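Long-range contacts in ferric iron-binding protein HitA (Pseudomonas aeruginosa PAO1, PDB 6IWF), which binds ferric iron and probably delivers it for uptake into the cell, as periplasmic solute-binding proteins of its family do: residues Leu249-Lys255 and Met266-Met270; Ala75-Thr81 and Gln242-Ala246; Ile97-Thr103 and Leu223-Ala229. All coordinates share one frame. Residues are numbered along the deposited sequence.

Contact 1: residues Leu249-Lys255 and Met266-Met270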
loop_
_atom_site.group_PDB
_atom_site.type_symbol
_atom_site.label_atom_id
_atom_site.label_comp_id
_atom_site.label_asym_id
_atom_site.label_seq_id
_atom_site.Cartn_x
_atom_site.Cartn_y
_atom_site.Cartn_z
ATOM N N LEU A 249 -16.245 -2.923 1.851
ATOM C CA LEU A 249 -16.026 -3.289 3.243
ATOM C C LEU A 249 -17.075 -4.268 3.755
ATOM O O LEU A 249 -17.105 -4.554 4.957
ATOM C CB LEU A 249 -16.010 -2.046 4.123
ATOM C CG LEU A 249 -14.707 -1.277 3.945
ATOM C CD1 LEU A 249 -14.915 0.161 4.367
ATOM C CD2 LEU A 249 -13.596 -1.944 4.754
ATOM N N SER A 250 -17.945 -4.762 2.882
ATOM C CA SER A 250 -18.783 -5.892 3.263
ATOM C C SER A 250 -17.946 -7.170 3.330
ATOM O O SER A 250 -16.837 -7.249 2.796
ATOM C CB SER A 250 -19.934 -6.075 2.272
ATOM O OG SER A 250 -19.472 -6.513 1.006
ATOM N N GLU A 251 -18.493 -8.188 4.000
ATOM C CA GLU A 251 -17.814 -9.480 4.025
ATOM C C GLU A 251 -17.552 -9.997 2.613
ATOM O O GLU A 251 -16.459 -10.492 2.316
ATOM C CB GLU A 251 -18.634 -10.494 4.829
ATOM C CG GLU A 251 -17.785 -11.434 5.666
ATOM C CD GLU A 251 -18.476 -12.757 5.947
ATOM O OE1 GLU A 251 -17.870 -13.815 5.666
ATOM O OE2 GLU A 251 -19.623 -12.737 6.452
ATOM N N GLU A 252 -18.538 -9.876 1.722
ATOM C CA GLU A 252 -18.364 -10.360 0.359
ATOM C C GLU A 252 -17.328 -9.537 -0.405
ATOM O O GLU A 252 -16.518 -10.092 -1.156
ATOM C CB GLU A 252 -19.710 -10.341 -0.365
ATOM C CG GLU A 252 -19.646 -10.749 -1.816
ATOM C CD GLU A 252 -20.989 -10.597 -2.521
ATOM O OE1 GLU A 252 -21.990 -10.289 -1.838
ATOM O OE2 GLU A 252 -21.035 -10.779 -3.754
ATOM N N GLY A 253 -17.350 -8.214 -0.241
ATOM C CA GLY A 253 -16.391 -7.378 -0.951
ATOM C C GLY A 253 -14.968 -7.594 -0.463
ATOM O O GLY A 253 -14.041 -7.750 -1.260
ATOM N N GLN A 254 -14.781 -7.618 0.854
ATOM C CA GLN A 254 -13.450 -7.891 1.394
ATOM C C GLN A 254 -12.919 -9.229 0.891
ATOM O O GLN A 254 -11.735 -9.353 0.555
ATOM C CB GLN A 254 -13.489 -7.863 2.916
ATOM C CG GLN A 254 -13.807 -6.492 3.494
ATOM C CD GLN A 254 -12.563 -5.656 3.691
ATOM O OE1 GLN A 254 -11.864 -5.803 4.690
ATOM N NE2 GLN A 254 -12.283 -4.763 2.743
ATOM N N LYS A 255 -13.782 -10.245 0.812
ATOM C CA LYS A 255 -13.307 -11.540 0.338
ATOM C C LYS A 255 -12.897 -11.474 -1.128
ATOM O O LYS A 255 -11.868 -12.038 -1.511
ATOM C CB LYS A 255 -14.374 -12.610 0.571
ATOM C CG LYS A 255 -14.580 -12.924 2.040
ATOM C CD LYS A 255 -15.146 -14.318 2.270
ATOM C CE LYS A 255 -14.727 -14.849 3.634
ATOM N NZ LYS A 255 -13.257 -15.107 3.690
ATOM N N MET A 266 -9.646 -4.562 6.449
ATOM C CA MET A 266 -9.905 -3.456 7.358
ATOM C C MET A 266 -11.294 -3.509 7.981
ATOM O O MET A 266 -11.526 -2.811 8.969
ATOM C CB MET A 266 -9.707 -2.109 6.652
ATOM C CG MET A 266 -8.238 -1.833 6.260
ATOM S SD MET A 266 -7.184 -1.330 7.636
ATOM C CE MET A 266 -6.686 -2.881 8.391
ATOM N N ARG A 267 -12.184 -4.341 7.447
ATOM C CA ARG A 267 -13.490 -4.574 8.054
ATOM C C ARG A 267 -13.303 -5.177 9.436
ATOM O O ARG A 267 -12.644 -6.214 9.584
ATOM C CB ARG A 267 -14.311 -5.508 7.169
ATOM C CG ARG A 267 -15.679 -5.860 7.737
ATOM C CD ARG A 267 -16.356 -6.924 6.892
ATOM N NE ARG A 267 -17.578 -7.415 7.530
ATOM C CZ ARG A 267 -18.734 -6.753 7.562
ATOM N NH1 ARG A 267 -18.843 -5.562 6.988
ATOM N NH2 ARG A 267 -19.791 -7.284 8.170
ATOM N N LYS A 268 -13.854 -4.503 10.447
ATOM C CA LYS A 268 -13.726 -4.967 11.822
ATOM C C LYS A 268 -14.279 -6.375 11.961
ATOM O O LYS A 268 -15.315 -6.709 11.381
ATOM C CB LYS A 268 -14.464 -4.023 12.765
ATOM C CG LYS A 268 -13.738 -2.721 13.014
ATOM C CD LYS A 268 -14.287 -2.009 14.231
ATOM C CE LYS A 268 -15.343 -1.001 13.848
ATOM N NZ LYS A 268 -15.237 0.239 14.671
ATOM N N GLY A 269 -13.569 -7.208 12.724
ATOM C CA GLY A 269 -13.995 -8.565 12.999
ATOM C C GLY A 269 -13.661 -9.569 11.924
ATOM O O GLY A 269 -14.000 -10.750 12.070
ATOM N N MET A 270 -13.014 -9.144 10.848
ATOM C CA MET A 270 -12.615 -10.032 9.774
ATOM C C MET A 270 -11.153 -10.433 9.945
ATOM O O MET A 270 -10.299 -9.602 10.276
ATOM C CB MET A 270 -12.830 -9.351 8.426
ATOM C CG MET A 270 -12.675 -10.273 7.261
ATOM S SD MET A 270 -13.769 -9.752 5.954
ATOM C CE MET A 270 -13.871 -11.263 5.005
#
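Two groups carry the hydrogen bonds here. Q254, pointing toward the loop from the first turn of helix 251-258, offers OE1 to two consecutive backbone amides: R267 N at 3.1 Å, nearly linear, and M266 N, also at 3.1 Å but bent and weak. Its amide nitrogen turns elsewhere, to M248 O and to I99 O of strand 97-108, so one side chain ties helix, loop and sheet together. In return the extended R267 side chain reaches back over the helix start, where its NH1 donates to L249 O at 2.9 Å and one guanidinium face lies over the E251 backbone amide. The helix start is a classic N-cap: S250 OG, also hydrogen-bonded to F247 O, accepts from G253 N at 3.0 Å. The facing loop folds as a type II beta turn from R267 to M270, with G269 supplying the positive phi of its third position; the turn brings R267 and M270 to the helix together. Among the apolar contacts, M270 lays its thioether along the helix surface, SD 3.6 Å from Q254 CB and CE 3.5 Å from K255 CG. Buried L249 sends CD2 to within 4.3 Å of M266 CB.

Contact 2: residues Ala75-Thr81 and Gln242-Ala246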
loop_
_atom_site.group_PDB
_atom_site.type_symbol
_atom_site.label_atom_id
_atom_site.label_comp_id
_atom_site.label_asym_id
_atom_site.label_seq_id
_atom_site.Cartn_x
_atom_site.Cartn_y
_atom_site.Cartn_z
ATOM N N ALA A 75 -16.118 13.189 -0.988
ATOM C CA ALA A 75 -17.386 13.271 -0.271
ATOM C C ALA A 75 -17.278 12.607 1.095
ATOM O O ALA A 75 -16.629 11.570 1.245
ATOM C CB ALA A 75 -18.494 12.597 -1.084
ATOM N N LYS A 76 -17.940 13.193 2.094
ATOM C CA LYS A 76 -18.039 12.526 3.386
ATOM C C LYS A 76 -18.736 11.177 3.208
ATOM O O LYS A 76 -19.730 11.061 2.487
ATOM C CB LYS A 76 -18.790 13.425 4.382
ATOM C CG LYS A 76 -19.650 12.699 5.428
ATOM C CD LYS A 76 -18.838 11.959 6.493
ATOM C CE LYS A 76 -19.665 11.770 7.771
ATOM N NZ LYS A 76 -20.507 10.533 7.760
ATOM N N LEU A 77 -18.186 10.143 3.837
ATOM C CA LEU A 77 -18.759 8.807 3.737
ATOM C C LEU A 77 -19.904 8.626 4.730
ATOM O O LEU A 77 -19.909 9.205 5.819
ATOM C CB LEU A 77 -17.689 7.747 3.992
ATOM C CG LEU A 77 -16.628 7.615 2.898
ATOM C CD1 LEU A 77 -15.467 6.758 3.412
ATOM C CD2 LEU A 77 -17.228 7.019 1.630
ATOM N N GLU A 78 -20.868 7.790 4.356
ATOM C CA GLU A 78 -21.992 7.532 5.244
ATOM C C GLU A 78 -21.501 6.952 6.570
ATOM O O GLU A 78 -20.574 6.130 6.592
ATOM C CB GLU A 78 -22.990 6.589 4.570
ATOM C CG GLU A 78 -23.791 7.291 3.483
ATOM C CD GLU A 78 -24.707 6.360 2.719
ATOM O OE1 GLU A 78 -25.634 6.861 2.049
ATOM O OE2 GLU A 78 -24.508 5.129 2.784
ATOM N N PRO A 79 -22.077 7.379 7.698
ATOM C CA PRO A 79 -21.619 6.863 8.997
ATOM C C PRO A 79 -21.684 5.353 9.107
ATOM O O PRO A 79 -20.832 4.757 9.782
ATOM C CB PRO A 79 -22.566 7.547 9.998
ATOM C CG PRO A 79 -23.729 8.035 9.175
ATOM C CD PRO A 79 -23.161 8.366 7.840
ATOM N N GLU A 80 -22.663 4.712 8.460
ATOM C CA GLU A 80 -22.698 3.253 8.434
ATOM C C GLU A 80 -21.424 2.682 7.819
ATOM O O GLU A 80 -20.908 1.656 8.278
ATOM C CB GLU A 80 -23.919 2.763 7.657
ATOM C CG GLU A 80 -25.249 3.119 8.292
ATOM C CD GLU A 80 -25.800 4.464 7.823
ATOM O OE1 GLU A 80 -27.013 4.698 8.022
ATOM O OE2 GLU A 80 -25.037 5.292 7.271
ATOM N N THR A 81 -20.905 3.335 6.776
ATOM C CA THR A 81 -19.648 2.889 6.176
ATOM C C THR A 81 -18.474 3.099 7.125
ATOM O O THR A 81 -17.636 2.199 7.298
ATOM C CB THR A 81 -19.415 3.630 4.859
ATOM O OG1 THR A 81 -20.525 3.379 3.995
ATOM C CG2 THR A 81 -18.135 3.132 4.184
ATOM N N GLN A 242 -21.585 5.739 -2.877
ATOM C CA GLN A 242 -21.531 5.370 -1.467
ATOM C C GLN A 242 -21.810 3.886 -1.287
ATOM O O GLN A 242 -21.179 3.221 -0.457
ATOM C CB GLN A 242 -22.528 6.193 -0.654
ATOM C CG GLN A 242 -22.236 7.687 -0.642
ATOM C CD GLN A 242 -21.248 8.101 0.442
ATOM O OE1 GLN A 242 -20.931 7.333 1.360
ATOM N NE2 GLN A 242 -20.768 9.329 0.345
ATOM N N GLN A 243 -22.755 3.353 -2.057
ATOM C CA GLN A 243 -23.040 1.922 -1.997
ATOM C C GLN A 243 -21.814 1.102 -2.375
ATOM O O GLN A 243 -21.540 0.055 -1.768
ATOM C CB GLN A 243 -24.200 1.608 -2.939
ATOM C CG GLN A 243 -24.723 0.212 -2.883
ATOM C CD GLN A 243 -25.975 0.077 -3.723
ATOM O OE1 GLN A 243 -26.626 1.074 -4.038
ATOM N NE2 GLN A 243 -26.310 -1.155 -4.105
ATOM N N PHE A 244 -21.078 1.553 -3.391
ATOM C CA PHE A 244 -19.900 0.820 -3.838
ATOM C C PHE A 244 -18.832 0.759 -2.749
ATOM O O PHE A 244 -18.273 -0.310 -2.479
ATOM C CB PHE A 244 -19.337 1.453 -5.109
ATOM C CG PHE A 244 -18.196 0.690 -5.689
ATOM C CD1 PHE A 244 -16.885 0.928 -5.265
ATOM C CD2 PHE A 244 -18.422 -0.307 -6.627
ATOM C CE1 PHE A 244 -15.827 0.193 -5.786
ATOM C CE2 PHE A 244 -17.368 -1.039 -7.154
ATOM C CZ PHE A 244 -16.070 -0.782 -6.738
ATOM N N VAL A 245 -18.518 1.900 -2.128
ATOM C CA VAL A 245 -17.468 1.900 -1.107
ATOM C C VAL A 245 -17.903 1.067 0.093
ATOM O O VAL A 245 -17.110 0.304 0.656
ATOM C CB VAL A 245 -17.083 3.335 -0.698
ATOM C CG1 VAL A 245 -16.121 3.294 0.473
ATOM C CG2 VAL A 245 -16.410 4.037 -1.862
ATOM N N ALA A 246 -19.184 1.151 0.463
ATOM C CA ALA A 246 -19.697 0.291 1.523
ATOM C C ALA A 246 -19.544 -1.185 1.162
ATOM O O ALA A 246 -19.202 -2.010 2.021
ATOM C CB ALA A 246 -21.158 0.641 1.810
HETATM O O HOH W 1 -20.150 4.612 1.656
#
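Q242 dominates this contact, and its conformation explains why. With chi1 and chi2 both in the m well, the side chain leaves helix 238-248 bent, and its terminal amide lies against the backbone of the extended run before helix 79-82. There NE2 donates to K76 O at 2.9 Å and OE1 accepts from E78 N at 3.0 Å, so the amide spans L77. The L77 side chain, in the mt rotamer, swings CD2 to 3.7 Å from Q242 OE1 and 4.1 Å from V245 CG1. V245, with chi1 t, also directs CG1 to T81 CG2 at 4.2 Å. The m rotamer of T81 brings its OG1 to 3.6 Å from A246 CB, and a water fills the gap: it accepts from T81 OG1 at 2.7 Å and donates to Q242 O at 2.7 Å and Q242 OE1 at 2.8 Å. The contact thus joins helix 238-248 to the loop leading into helix 79-82 and to its T81, over strands 97-108 and 224-231, whose I97 and V231 touch L77 and V245. Because the Q242 amide donates a hydrogen bond to a carbonyl and accepts one from a backbone NH, its orientation is set and two main-chain groups of the run are paired.

Contact 3: residues Ile97-Thr103 and Leu223-Ala229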
loop_
_atom_site.group_PDB
_atom_site.type_symbol
_atom_site.label_atom_id
_atom_site.label_comp_id
_atom_site.label_asym_id
_atom_site.label_seq_id
_atom_site.Cartn_x
_atom_site.Cartn_y
_atom_site.Cartn_z
ATOM N N ILE A 97 -11.635 5.953 3.351
ATOM C CA ILE A 97 -11.700 4.830 4.279
ATOM C C ILE A 97 -10.716 3.755 3.848
ATOM O O ILE A 97 -10.561 3.475 2.656
ATOM C CB ILE A 97 -13.133 4.265 4.388
ATOM C CG1 ILE A 97 -13.243 3.347 5.600
ATOM C CG2 ILE A 97 -13.579 3.591 3.088
ATOM C CD1 ILE A 97 -14.695 3.174 6.078
ATOM N N GLY A 98 -10.043 3.164 4.830
ATOM C CA GLY A 98 -9.111 2.088 4.536
ATOM C C GLY A 98 -9.854 0.825 4.140
ATOM O O GLY A 98 -10.941 0.535 4.644
ATOM N N ILE A 99 -9.267 0.086 3.201
ATOM C CA ILE A 99 -9.856 -1.134 2.657
ATOM C C ILE A 99 -9.049 -2.359 3.054
ATOM O O ILE A 99 -9.607 -3.351 3.524
ATOM C CB ILE A 99 -10.004 -1.049 1.123
ATOM C CG1 ILE A 99 -10.807 0.193 0.714
ATOM C CG2 ILE A 99 -10.647 -2.310 0.587
ATOM C CD1 ILE A 99 -12.186 0.277 1.356
ATOM N N THR A 100 -7.731 -2.321 2.835
ATOM C CA THR A 100 -6.831 -3.367 3.302
ATOM C C THR A 100 -5.591 -2.714 3.886
ATOM O O THR A 100 -5.313 -1.542 3.641
ATOM C CB THR A 100 -6.382 -4.330 2.194
ATOM O OG1 THR A 100 -5.583 -3.621 1.240
ATOM C CG2 THR A 100 -7.586 -5.001 1.495
ATOM N N ALA A 101 -4.848 -3.490 4.671
ATOM C CA ALA A 101 -3.548 -3.073 5.178
ATOM C C ALA A 101 -2.496 -4.084 4.744
ATOM O O ALA A 101 -2.794 -5.255 4.513
ATOM C CB ALA A 101 -3.532 -2.947 6.718
ATOM N N ARG A 102 -1.261 -3.617 4.606
ATOM C CA ARG A 102 -0.146 -4.480 4.239
ATOM C C ARG A 102 1.037 -4.114 5.118
ATOM O O ARG A 102 1.030 -3.079 5.791
ATOM C CB ARG A 102 0.258 -4.280 2.787
ATOM C CG ARG A 102 0.932 -2.941 2.693
ATOM C CD ARG A 102 0.663 -2.205 1.463
ATOM N NE ARG A 102 -0.752 -2.042 1.180
ATOM C CZ ARG A 102 -1.172 -1.663 -0.016
ATOM N NH1 ARG A 102 -2.455 -1.525 -0.265
ATOM N NH2 ARG A 102 -0.274 -1.430 -0.971
ATOM N N THR A 103 2.096 -4.919 5.056
ATOM C CA THR A 103 3.265 -4.650 5.886
ATOM C C THR A 103 4.546 -4.757 5.074
ATOM O O THR A 103 4.667 -5.606 4.182
ATOM C CB THR A 103 3.323 -5.611 7.114
ATOM O OG1 THR A 103 4.440 -5.265 7.952
ATOM C CG2 THR A 103 3.432 -7.081 6.706
ATOM N N LEU A 223 6.793 -1.224 9.103
ATOM C CA LEU A 223 5.699 -0.304 8.830
ATOM C C LEU A 223 4.492 -1.019 8.231
ATOM O O LEU A 223 4.627 -1.828 7.309
ATOM C CB LEU A 223 6.191 0.771 7.866
ATOM C CG LEU A 223 5.179 1.829 7.453
ATOM C CD1 LEU A 223 4.823 2.711 8.642
ATOM C CD2 LEU A 223 5.734 2.672 6.259
ATOM N N VAL A 224 3.311 -0.699 8.756
ATOM C CA VAL A 224 2.044 -1.129 8.178
ATOM C C VAL A 224 1.409 0.088 7.516
ATOM O O VAL A 224 1.370 1.173 8.115
ATOM C CB VAL A 224 1.130 -1.740 9.256
ATOM C CG1 VAL A 224 -0.321 -1.858 8.765
ATOM C CG2 VAL A 224 1.690 -3.086 9.698
ATOM N N THR A 225 0.917 -0.084 6.289
ATOM C CA THR A 225 0.231 0.974 5.553
ATOM C C THR A 225 -1.110 0.463 5.035
ATOM O O THR A 225 -1.365 -0.740 4.984
ATOM C CB THR A 225 1.067 1.495 4.368
ATOM O OG1 THR A 225 1.349 0.427 3.460
ATOM C CG2 THR A 225 2.393 2.087 4.860
ATOM N N VAL A 226 -1.984 1.385 4.636
ATOM C CA VAL A 226 -3.336 1.008 4.225
ATOM C C VAL A 226 -3.593 1.451 2.788
ATOM O O VAL A 226 -3.108 2.503 2.350
ATOM C CB VAL A 226 -4.410 1.586 5.172
ATOM C CG1 VAL A 226 -4.036 1.348 6.645
ATOM C CG2 VAL A 226 -4.620 3.053 4.919
ATOM N N SER A 227 -4.329 0.627 2.050
ATOM C CA SER A 227 -4.969 1.054 0.819
ATOM C C SER A 227 -6.335 1.620 1.171
ATOM O O SER A 227 -6.927 1.260 2.184
ATOM C CB SER A 227 -5.144 -0.099 -0.166
ATOM O OG SER A 227 -6.164 -0.972 0.278
ATOM N N GLY A 228 -6.847 2.495 0.314
ATOM C CA GLY A 228 -8.083 3.157 0.680
ATOM C C GLY A 228 -8.969 3.479 -0.501
ATOM O O GLY A 228 -8.609 3.303 -1.666
ATOM N N ALA A 229 -10.159 3.967 -0.170
ATOM C CA ALA A 229 -11.128 4.294 -1.197
ATOM C C ALA A 229 -11.946 5.498 -0.770
ATOM O O ALA A 229 -12.046 5.828 0.413
ATOM C CB ALA A 229 -12.068 3.124 -1.498
HETATM O O HOH W 2 3.385 -1.347 4.202
#
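Where G98 faces G228, both strands lack side chains and their CA atoms come within 4.1 Å. The hollow at G228 is filled by a backbone bump, I97 O, 3.2 Å from G228 CA; a beta carbon there would be tight against the same oxygen. Beside this pair, I97 N donates to A229 O at 3.0 Å and A229 N to I97 O at 2.9 Å. Next comes a classic beta bulge: I99 and T100 together oppose S227, with I99 N donating to S227 O at 2.8 Å and S227 N to T100 O at 2.9 Å, and I99 takes the helix-like backbone angles of the first bulge position. Its CG1 rests 3.9 Å from A229 CB, and M248 of helix 238-248 touches both residues. The strands run antiparallel at 131°, and strands 97-108 and 224-231 are consistent with the pair that links the two lobes and probably acts as hinge in ferric-binding proteins of this type. Beyond the bulge, R102 N donates to T225 O at 2.9 Å and T225 N to R102 O at 3.0 Å. On the face holding A101 and T103, A101 CB packs against V224 CG1 at 4.0 Å and V226 CG1 at 4.3 Å. On the other, S227 OG donates to T100 OG1 at 2.9 Å, and R102 curls back over the sheet, its CD 3.4 Å from T225 OG1 and its NH1 3.0 Å from S227 CB. E263 receives both a salt bridge from R102 NH1 and a hydrogen bond with T100 OG1.

In the fold
I97, at the start of strand 97-108, is where all three contacts meet: its CD1 lies 3.5 Å from L249 CD1 of contact 1, while its CB and CG2 lie 3.6 Å from L77 CD1 and 3.7 Å from V245 CG1 of contact 2. Contact 1 reaches contact 3 through I99 O, 3.1 Å from Q254 NE2 and 3.2 Å from M266 N. Centre to centre, contacts 1 and 3 are about 13 Å apart, 2 and 3 about 17 Å, 1 and 2 about 14 Å. Contact 3 alone approaches the iron site: the R102 side chain is about 4 Å from the side chains of iron ligands E60 and Y196. No iron is bound in this chain.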